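Local coordinates for DUF3829 domain-containing protein (Bacteroides thetaiotaomicron, PDB 3RH3) that is of unknown function but folds as an all-alpha, DUF3829-like protein, in its natural form probably a lipoprotein, at residues Glu131-Lys136 with Ile177-Ser182; Gly43-Thr48 with Asp123-Leu128. All coordinates share one frame; numbering follows the deposited sequence.

Interaction 1: Glu131-Lys136 with Ile177-Ser182. With EDO (1,2-ethanediol), chain E.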
ATOM      1  N   GLU A 131     -12.551   5.045  -0.955  1.00 43.26           N
ATOM      2  CA  GLU A 131     -13.076   3.667  -0.960  1.00 42.98           C
ATOM      3  C   GLU A 131     -12.092   2.722  -1.665  1.00 44.24           C
ATOM      4  O   GLU A 131     -11.738   1.687  -1.099  1.00 42.15           O
ATOM      5  CB  GLU A 131     -14.454   3.606  -1.630  1.00 45.67           C
ATOM      6  CG  GLU A 131     -15.566   4.210  -0.792  1.00 54.19           C
ATOM      7  CD  GLU A 131     -16.969   3.843  -1.231  1.00 84.72           C
ATOM      8  OE1 GLU A 131     -17.316   2.640  -1.181  1.00 97.15           O
ATOM      9  OE2 GLU A 131     -17.740   4.764  -1.584  1.00 76.72           O
ATOM     10  N   LEU A 132     -11.574   3.136  -2.839  1.00 40.91           N
ATOM     11  CA  LEU A 132     -10.595   2.356  -3.609  1.00 41.36           C
ATOM     12  C   LEU A 132      -9.306   2.121  -2.796  1.00 44.44           C
ATOM     13  O   LEU A 132      -8.754   1.014  -2.803  1.00 44.39           O
ATOM     14  CB  LEU A 132     -10.286   3.075  -4.927  1.00 42.55           C
ATOM     15  CG  LEU A 132      -9.459   2.316  -5.960  1.00 49.18           C
ATOM     16  CD1 LEU A 132     -10.251   1.185  -6.581  1.00 50.64           C
ATOM     17  CD2 LEU A 132      -9.123   3.208  -7.094  1.00 53.72           C
ATOM     18  N   SER A 133      -8.853   3.166  -2.092  1.00 38.72           N
ATOM     19  CA  SER A 133      -7.674   3.138  -1.251  1.00 36.32           C
ATOM     20  C   SER A 133      -7.881   2.208  -0.046  1.00 39.45           C
ATOM     21  O   SER A 133      -6.973   1.453   0.290  1.00 37.42           O
ATOM     22  CB  SER A 133      -7.320   4.554  -0.806  1.00 36.96           C
ATOM     23  OG  SER A 133      -6.051   4.533  -0.185  1.00 40.87           O
ATOM     24  N   GLU A 134      -9.075   2.260   0.583  1.00 36.99           N
ATOM     25  CA  GLU A 134      -9.453   1.418   1.713  1.00 37.08           C
ATOM     26  C   GLU A 134      -9.492  -0.055   1.312  1.00 39.23           C
ATOM     27  O   GLU A 134      -8.949  -0.877   2.047  1.00 38.41           O
ATOM     28  CB  GLU A 134     -10.810   1.858   2.317  1.00 39.87           C
ATOM     29  CG  GLU A 134     -10.668   3.104   3.181  1.00 54.93           C
ATOM     30  CD  GLU A 134     -11.915   3.823   3.675  1.00 85.11           C
ATOM     31  OE1 GLU A 134     -12.993   3.688   3.046  1.00 64.93           O
ATOM     32  OE2 GLU A 134     -11.790   4.578   4.669  1.00 88.12           O
ATOM     33  N   TYR A 135     -10.096  -0.398   0.156  1.00 34.83           N
ATOM     34  CA  TYR A 135     -10.162  -1.778  -0.332  1.00 35.58           C
ATOM     35  C   TYR A 135      -8.755  -2.367  -0.511  1.00 40.74           C
ATOM     36  O   TYR A 135      -8.493  -3.491  -0.056  1.00 40.72           O
ATOM     37  CB  TYR A 135     -10.964  -1.881  -1.628  1.00 37.62           C
ATOM     38  CG  TYR A 135     -12.457  -1.875  -1.402  1.00 40.44           C
ATOM     39  CD1 TYR A 135     -13.058  -2.797  -0.549  1.00 41.93           C
ATOM     40  CD2 TYR A 135     -13.280  -0.993  -2.094  1.00 42.54           C
ATOM     41  CE1 TYR A 135     -14.439  -2.809  -0.353  1.00 42.35           C
ATOM     42  CE2 TYR A 135     -14.662  -1.004  -1.917  1.00 44.22           C
ATOM     43  CZ  TYR A 135     -15.238  -1.904  -1.036  1.00 52.10           C
ATOM     44  OH  TYR A 135     -16.607  -1.901  -0.878  1.00 55.58           O
ATOM     45  N   LYS A 136      -7.859  -1.573  -1.137  1.00 35.74           N
ATOM     46  CA  LYS A 136      -6.476  -1.942  -1.351  0.67 34.44           C
ATOM     47  C   LYS A 136      -5.800  -2.191   0.005  1.00 39.59           C
ATOM     48  O   LYS A 136      -5.101  -3.195   0.164  1.00 39.60           O
ATOM     49  CB  LYS A 136      -5.769  -0.838  -2.153  0.67 35.76           C
ATOM     50  CG  LYS A 136      -4.352  -1.195  -2.592  0.67 43.98           C
ATOM     51  CD  LYS A 136      -3.753  -0.179  -3.573  0.67 45.82           C
ATOM     52  CE  LYS A 136      -3.493   1.173  -2.967  0.67 38.61           C
ATOM     53  NZ  LYS A 136      -2.678   2.050  -3.854  0.67 45.77           N
ATOM     54  N   ILE A 177       1.352   3.460   5.341  1.00 30.90           N
ATOM     55  CA  ILE A 177       1.411   4.907   5.648  1.00 30.51           C
ATOM     56  C   ILE A 177       1.258   5.731   4.353  1.00 35.34           C
ATOM     57  O   ILE A 177       0.513   6.731   4.341  1.00 33.67           O
ATOM     58  CB  ILE A 177       2.698   5.289   6.426  1.00 32.94           C
ATOM     59  CG1 ILE A 177       2.735   4.567   7.787  1.00 33.03           C
ATOM     60  CG2 ILE A 177       2.780   6.805   6.641  1.00 32.99           C
ATOM     61  CD1 ILE A 177       4.091   4.466   8.429  1.00 36.25           C
HETATM   62  N   MSE A 178       1.959   5.302   3.263  1.00 32.57           N
HETATM   63  CA  MSE A 178       1.904   6.009   1.981  1.00 32.25           C
HETATM   64  C   MSE A 178       0.499   5.934   1.409  1.00 36.08           C
HETATM   65  O   MSE A 178      -0.005   6.938   0.911  1.00 34.91           O
HETATM   66  CB  MSE A 178       2.949   5.460   1.003  1.00 33.65           C
HETATM   67  CG  MSE A 178       4.366   5.978   1.342  1.00 39.02           C
HETATM   68 SE   MSE A 178       4.508   7.886   0.952  0.75 44.36          SE
HETATM   69  CE  MSE A 178       4.929   7.703  -0.889  1.00 42.80           C
ATOM     70  N   ASN A 179      -0.150   4.777   1.544  1.00 34.05           N
ATOM     71  CA  ASN A 179      -1.531   4.590   1.100  1.00 34.41           C
ATOM     72  C   ASN A 179      -2.485   5.537   1.840  1.00 34.95           C
ATOM     73  O   ASN A 179      -3.345   6.151   1.206  1.00 34.26           O
ATOM     74  CB  ASN A 179      -1.980   3.139   1.285  1.00 37.94           C
ATOM     75  CG  ASN A 179      -3.329   2.847   0.675  1.00 49.03           C
ATOM     76  OD1 ASN A 179      -3.644   3.256  -0.440  1.00 48.68           O
ATOM     77  ND2 ASN A 179      -4.183   2.200   1.417  1.00 46.84           N
ATOM     78  N   LEU A 180      -2.307   5.678   3.157  1.00 30.81           N
ATOM     79  CA  LEU A 180      -3.123   6.576   3.974  1.00 32.28           C
ATOM     80  C   LEU A 180      -2.858   8.031   3.633  1.00 36.77           C
ATOM     81  O   LEU A 180      -3.789   8.840   3.606  1.00 37.81           O
ATOM     82  CB  LEU A 180      -2.888   6.328   5.473  1.00 32.76           C
ATOM     83  CG  LEU A 180      -3.444   4.980   5.987  1.00 38.47           C
ATOM     84  CD1 LEU A 180      -2.773   4.567   7.301  1.00 37.69           C
ATOM     85  CD2 LEU A 180      -4.973   4.999   6.072  1.00 41.29           C
ATOM     86  N   TYR A 181      -1.583   8.365   3.348  1.00 31.62           N
ATOM     87  CA  TYR A 181      -1.221   9.712   2.975  1.00 30.76           C
ATOM     88  C   TYR A 181      -1.756  10.066   1.571  1.00 33.78           C
ATOM     89  O   TYR A 181      -2.271  11.174   1.395  1.00 33.71           O
ATOM     90  CB  TYR A 181       0.298   9.902   3.035  1.00 31.26           C
ATOM     91  CG  TYR A 181       0.694  11.299   2.627  1.00 32.36           C
ATOM     92  CD1 TYR A 181       0.562  12.371   3.513  1.00 32.54           C
ATOM     93  CD2 TYR A 181       1.104  11.576   1.324  1.00 33.36           C
ATOM     94  CE1 TYR A 181       0.773  13.678   3.098  1.00 31.67           C
ATOM     95  CE2 TYR A 181       1.379  12.878   0.916  1.00 34.36           C
ATOM     96  CZ  TYR A 181       1.240  13.923   1.816  1.00 34.63           C
ATOM     97  OH  TYR A 181       1.454  15.209   1.389  1.00 33.65           O
ATOM     98  N   SER A 182      -1.628   9.138   0.600  1.00 31.70           N
ATOM     99  CA  SER A 182      -1.969   9.290  -0.825  1.00 34.51           C
ATOM    100  C   SER A 182      -3.436   9.684  -1.141  1.00 40.20           C
ATOM    101  O   SER A 182      -3.787   9.795  -2.306  1.00 42.38           O
ATOM    102  CB  SER A 182      -1.663   7.984  -1.558  1.00 39.42           C
ATOM    103  OG  SER A 182      -2.706   7.015  -1.506  1.00 50.84           O
TER
HETATM  104  C1  EDO E 295      -6.258   5.393  -4.881  1.00 57.77           C
HETATM  105  O1  EDO E 295      -7.552   5.871  -4.485  1.00 54.31           O
HETATM  106  C2  EDO E 295      -5.927   4.032  -4.271  1.00 57.01           C
HETATM  107  O2  EDO E 295      -4.857   4.181  -3.323  1.00 61.50           O

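Interaction 2: Gly43-Thr48 with Asp123-Leu128. With EDO (1,2-ethanediol), chain D.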
ATOM      1  N   GLY A  43      -7.201  15.570  -9.883  1.00 54.17           N
ATOM      2  CA  GLY A  43      -6.532  16.826 -10.194  1.00 55.51           C
ATOM      3  C   GLY A  43      -7.110  17.459 -11.440  1.00 63.46           C
ATOM      4  O   GLY A  43      -7.426  18.654 -11.432  1.00 64.87           O
ATOM      5  N   TYR A  44      -7.323  16.634 -12.500  1.00 60.66           N
ATOM      6  CA  TYR A  44      -7.907  17.088 -13.758  1.00 62.65           C
ATOM      7  C   TYR A  44      -9.316  17.641 -13.526  1.00 64.55           C
ATOM      8  O   TYR A  44      -9.648  18.706 -14.050  1.00 65.72           O
ATOM      9  CB  TYR A  44      -7.933  15.957 -14.805  1.00 65.38           C
ATOM     10  CG  TYR A  44      -8.326  16.438 -16.188  1.00 72.38           C
ATOM     11  CD1 TYR A  44      -9.664  16.506 -16.573  1.00 76.17           C
ATOM     12  CD2 TYR A  44      -7.363  16.856 -17.103  1.00 75.19           C
ATOM     13  CE1 TYR A  44     -10.032  16.975 -17.833  1.00 80.92           C
ATOM     14  CE2 TYR A  44      -7.718  17.325 -18.368  1.00 79.38           C
ATOM     15  CZ  TYR A  44      -9.055  17.373 -18.733  1.00 91.79           C
ATOM     16  OH  TYR A  44      -9.406  17.841 -19.982  1.00 98.94           O
HETATM   17  N   MSE A  45     -10.124  16.932 -12.714  1.00 57.72           N
HETATM   18  CA  MSE A  45     -11.513  17.287 -12.404  1.00 56.98           C
HETATM   19  C   MSE A  45     -11.660  18.528 -11.514  1.00 64.79           C
HETATM   20  O   MSE A  45     -12.775  19.037 -11.368  1.00 65.30           O
HETATM   21  CB  MSE A  45     -12.233  16.113 -11.762  1.00 56.22           C
HETATM   22  CG  MSE A  45     -12.383  14.938 -12.707  1.00 60.75           C
HETATM   23 SE   MSE A  45     -13.059  13.413 -11.769  0.75 63.13          SE
HETATM   24  CE  MSE A  45     -14.937  13.884 -11.666  1.00 61.88           C
ATOM     25  N   GLU A  46     -10.553  19.005 -10.925  1.00 63.67           N
ATOM     26  CA  GLU A  46     -10.522  20.201 -10.085  1.00 65.16           C
ATOM     27  C   GLU A  46     -10.255  21.443 -10.915  1.00 75.73           C
ATOM     28  O   GLU A  46     -10.693  22.534 -10.534  1.00 76.32           O
ATOM     29  CB  GLU A  46      -9.441  20.077  -9.013  1.00 64.11           C
ATOM     30  CG  GLU A  46      -9.794  19.128  -7.884  1.00 68.48           C
ATOM     31  CD  GLU A  46      -8.646  18.786  -6.955  1.00 76.69           C
ATOM     32  OE1 GLU A  46      -7.473  18.993  -7.346  1.00 73.09           O
ATOM     33  OE2 GLU A  46      -8.918  18.302  -5.833  1.00 61.02           O
ATOM     34  N   GLN A  47      -9.515  21.273 -12.042  1.00 76.47           N
ATOM     35  CA  GLN A  47      -9.100  22.339 -12.958  1.00 80.04           C
ATOM     36  C   GLN A  47     -10.308  23.146 -13.436  1.00 89.59           C
ATOM     37  O   GLN A  47     -11.187  22.627 -14.133  1.00 89.58           O
ATOM     38  CB  GLN A  47      -8.278  21.804 -14.158  1.00 81.69           C
ATOM     39  CG  GLN A  47      -7.077  20.909 -13.799  1.00 91.21           C
ATOM     40  CD  GLN A  47      -5.981  21.594 -13.013  1.00108.53           C
ATOM     41  OE1 GLN A  47      -5.081  22.222 -13.580  1.00107.39           O
ATOM     42  NE2 GLN A  47      -5.996  21.438 -11.693  1.00 93.18           N
ATOM     43  N   THR A  48     -10.348  24.416 -12.985  1.00 90.37           N
ATOM     44  CA  THR A  48     -11.372  25.423 -13.278  1.00 93.77           C
ATOM     45  C   THR A  48     -11.042  26.073 -14.639  1.00100.43           C
ATOM     46  O   THR A  48     -10.598  27.224 -14.706  1.00100.83           O
ATOM     47  CB  THR A  48     -11.462  26.440 -12.112  1.00106.22           C
ATOM     48  OG1 THR A  48     -10.147  26.912 -11.791  1.00106.47           O
ATOM     49  CG2 THR A  48     -12.123  25.849 -10.863  1.00103.86           C
ATOM     50  N   ASP A 123     -17.347  15.459  -6.464  1.00 63.34           N
ATOM     51  CA  ASP A 123     -17.715  15.128  -5.088  1.00 62.66           C
ATOM     52  C   ASP A 123     -17.822  13.607  -4.912  1.00 63.94           C
ATOM     53  O   ASP A 123     -17.305  13.079  -3.926  1.00 62.31           O
ATOM     54  CB  ASP A 123     -19.028  15.810  -4.686  1.00 67.00           C
ATOM     55  CG  ASP A 123     -19.128  16.022  -3.191  1.00 85.46           C
ATOM     56  OD1 ASP A 123     -18.556  17.023  -2.694  1.00 87.34           O
ATOM     57  OD2 ASP A 123     -19.746  15.169  -2.510  1.00 93.01           O
ATOM     58  N   GLU A 124     -18.439  12.906  -5.894  1.00 59.41           N
ATOM     59  CA  GLU A 124     -18.568  11.446  -5.899  1.00 57.36           C
ATOM     60  C   GLU A 124     -17.194  10.775  -6.026  1.00 57.87           C
ATOM     61  O   GLU A 124     -16.889   9.855  -5.260  1.00 56.28           O
ATOM     62  CB  GLU A 124     -19.486  10.975  -7.041  1.00 59.73           C
ATOM     63  N   ASN A 125     -16.359  11.266  -6.968  1.00 52.39           N
ATOM     64  CA  ASN A 125     -15.051  10.691  -7.236  1.00 50.04           C
ATOM     65  C   ASN A 125     -14.076  10.871  -6.079  1.00 53.81           C
ATOM     66  O   ASN A 125     -13.234   9.987  -5.918  1.00 53.08           O
ATOM     67  CB  ASN A 125     -14.480  11.170  -8.558  1.00 47.04           C
ATOM     68  CG  ASN A 125     -14.893  10.220  -9.668  1.00 58.25           C
ATOM     69  OD1 ASN A 125     -15.838   9.445  -9.513  1.00 54.50           O
ATOM     70  ND2 ASN A 125     -14.135  10.151 -10.757  1.00 45.26           N
ATOM     71  N   TYR A 126     -14.244  11.923  -5.219  1.00 49.70           N
ATOM     72  CA  TYR A 126     -13.441  12.089  -4.001  1.00 48.03           C
ATOM     73  C   TYR A 126     -13.733  10.940  -3.028  1.00 51.96           C
ATOM     74  O   TYR A 126     -12.804  10.315  -2.512  1.00 51.54           O
ATOM     75  CB  TYR A 126     -13.744  13.425  -3.302  1.00 49.70           C
ATOM     76  CG  TYR A 126     -13.112  14.664  -3.885  1.00 51.06           C
ATOM     77  CD1 TYR A 126     -11.779  14.667  -4.297  1.00 51.86           C
ATOM     78  CD2 TYR A 126     -13.802  15.873  -3.898  1.00 53.51           C
ATOM     79  CE1 TYR A 126     -11.171  15.830  -4.770  1.00 53.12           C
ATOM     80  CE2 TYR A 126     -13.199  17.045  -4.347  1.00 54.94           C
ATOM     81  CZ  TYR A 126     -11.890  17.014  -4.797  1.00 59.37           C
ATOM     82  OH  TYR A 126     -11.327  18.161  -5.263  1.00 60.13           O
ATOM     83  N   LYS A 127     -15.034  10.653  -2.797  1.00 49.54           N
ATOM     84  CA  LYS A 127     -15.480   9.561  -1.931  1.00 48.83           C
ATOM     85  C   LYS A 127     -15.031   8.191  -2.495  1.00 49.94           C
ATOM     86  O   LYS A 127     -14.525   7.353  -1.744  1.00 47.39           O
ATOM     87  CB  LYS A 127     -17.005   9.603  -1.761  1.00 53.12           C
ATOM     88  N   LEU A 128     -15.159   7.993  -3.818  1.00 46.73           N
ATOM     89  CA  LEU A 128     -14.776   6.724  -4.456  1.00 45.69           C
ATOM     90  C   LEU A 128     -13.269   6.464  -4.383  1.00 47.16           C
ATOM     91  O   LEU A 128     -12.876   5.315  -4.190  1.00 44.71           O
ATOM     92  CB  LEU A 128     -15.256   6.641  -5.908  1.00 47.04           C
ATOM     93  CG  LEU A 128     -16.776   6.473  -6.086  1.00 53.47           C
ATOM     94  CD1 LEU A 128     -17.194   6.847  -7.481  1.00 55.59           C
ATOM     95  CD2 LEU A 128     -17.236   5.062  -5.752  1.00 55.14           C
TER
HETATM   96  C1  EDO D 294      -6.137  18.576  -2.881  1.00 49.92           C
HETATM   97  O1  EDO D 294      -7.436  17.981  -3.048  1.00 54.04           O
HETATM   98  C2  EDO D 294      -5.134  17.605  -2.254  1.00 47.79           C
HETATM   99  O2  EDO D 294      -5.388  17.247  -0.872  1.00 41.96           O

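Interaction 1: Glu131-Lys136 with Ile177-Ser182
Helices 115-154 and 161-181 approach each other at Ser133 and Asn179, whose CA atoms are 6.7 Å apart. The Asn179 amide grips Ser133 at two points. Its ND2 donates almost straight (173°) to the backbone O of Ser133 at 3.1 Å; that oxygen lies in the amide plane, whereas the donor stands above the plane of the Ser133 carbonyl. Ser133 OG gives its hydrogen to Asn179 OD1 at 2.7 Å, approaching from above the amide carbonyl. With CG anti to the backbone N (chi1 -172°), the amide reaches across to both Ser133 atoms. In the given conformer of Lys136, one of two, CE lies 3.3 Å from Asn179 OD1, while NZ bonds to Ala33 O and to ethanediol O2. Second partners complete the pattern: Arg183 NE meets Ser133 OG, and Gln137 OE1 meets Asn179 ND2. Just past helix 161-181, Ser182 OG bonds back to Asn179 O (2.9 Å). A leucine in place of Asn179 would probably leave the Ser133 hydroxyl without its acceptor and Gln137 OE1 without this donor. Buried polar groups thus satisfy one another, joining residues 131-136 and 177-182 through directional bonds, with little apolar contact between them.

Interaction 2: Gly43-Thr48 with Asp123-Leu128
The Tyr126 ring meets Glu46 at its edge: carboxylate OE2 lies in the ring plane beside the hydroxyl, and the carboxylate is turned 58° from the ring. Outside the two segments, the ring of His185 stacks with that of Tyr126. Tyr126 OH donates to Glu46 OE2 across 2.5 Å, a very short distance whose exact value deserves caution. Glu46 reaches it because CG stands anti to the carbonyl carbon (chi1 -74°) and the chain is extended beyond; the two side chains cross at about a right angle. Glu46 OE2 takes a second bond, from ethanediol O1 at 3.2 Å, and OE1 forms a salt bridge with Lys184; the lysine would be expected to favour the charged carboxylate. The same ethanediol, probably from the crystallisation liquor, is also bonded to Tyr245 O and His185 N.

The second half of the contact is apolar against polar. Selenomethionine Met45 bends at chi3 (78°) and lays SE and CE across the Asn125 side chain, SE coming within 3.6 Å of Asn125 ND2. That amide is already engaged with helix 79-111, through ND2 to Phe99 O and OD1 to Asn102 ND2, which holds it in place against the selenium. Met45 also touches Phe103 and Phe106 of that helix, so its side chain lies between helices 79-111 and 115-154. With CA atoms no closer than 9.1 Å, at Met45 and Asn125, the backbones stay apart and side chains alone bridge them, an arrangement typical of helix-helix packing in an all-alpha fold, here where helix 35-46 lies against helices 79-111 and 115-154.

How the interactions relate
From the N terminus, helix 10-32 leads into helix 35-46, whose end enters interaction 2. The chain then passes through the unmodelled residues 50-66 and helix 79-111 before helix 115-154 closes that loop at residues 123-128. Three residues after Leu128, at Glu131, the same helix opens interaction 1, closed at residues 177-182 on helix 161-181. The contacts are therefore in series, neither nested nor crossed, with centres about 16 Å apart. Helix 115-154 is their shared element, tied first to helix 35-46 and then to helix 161-181. Residues just beyond the latter reach both: Arg183 toward interaction 1, Lys184 and His185 toward interaction 2.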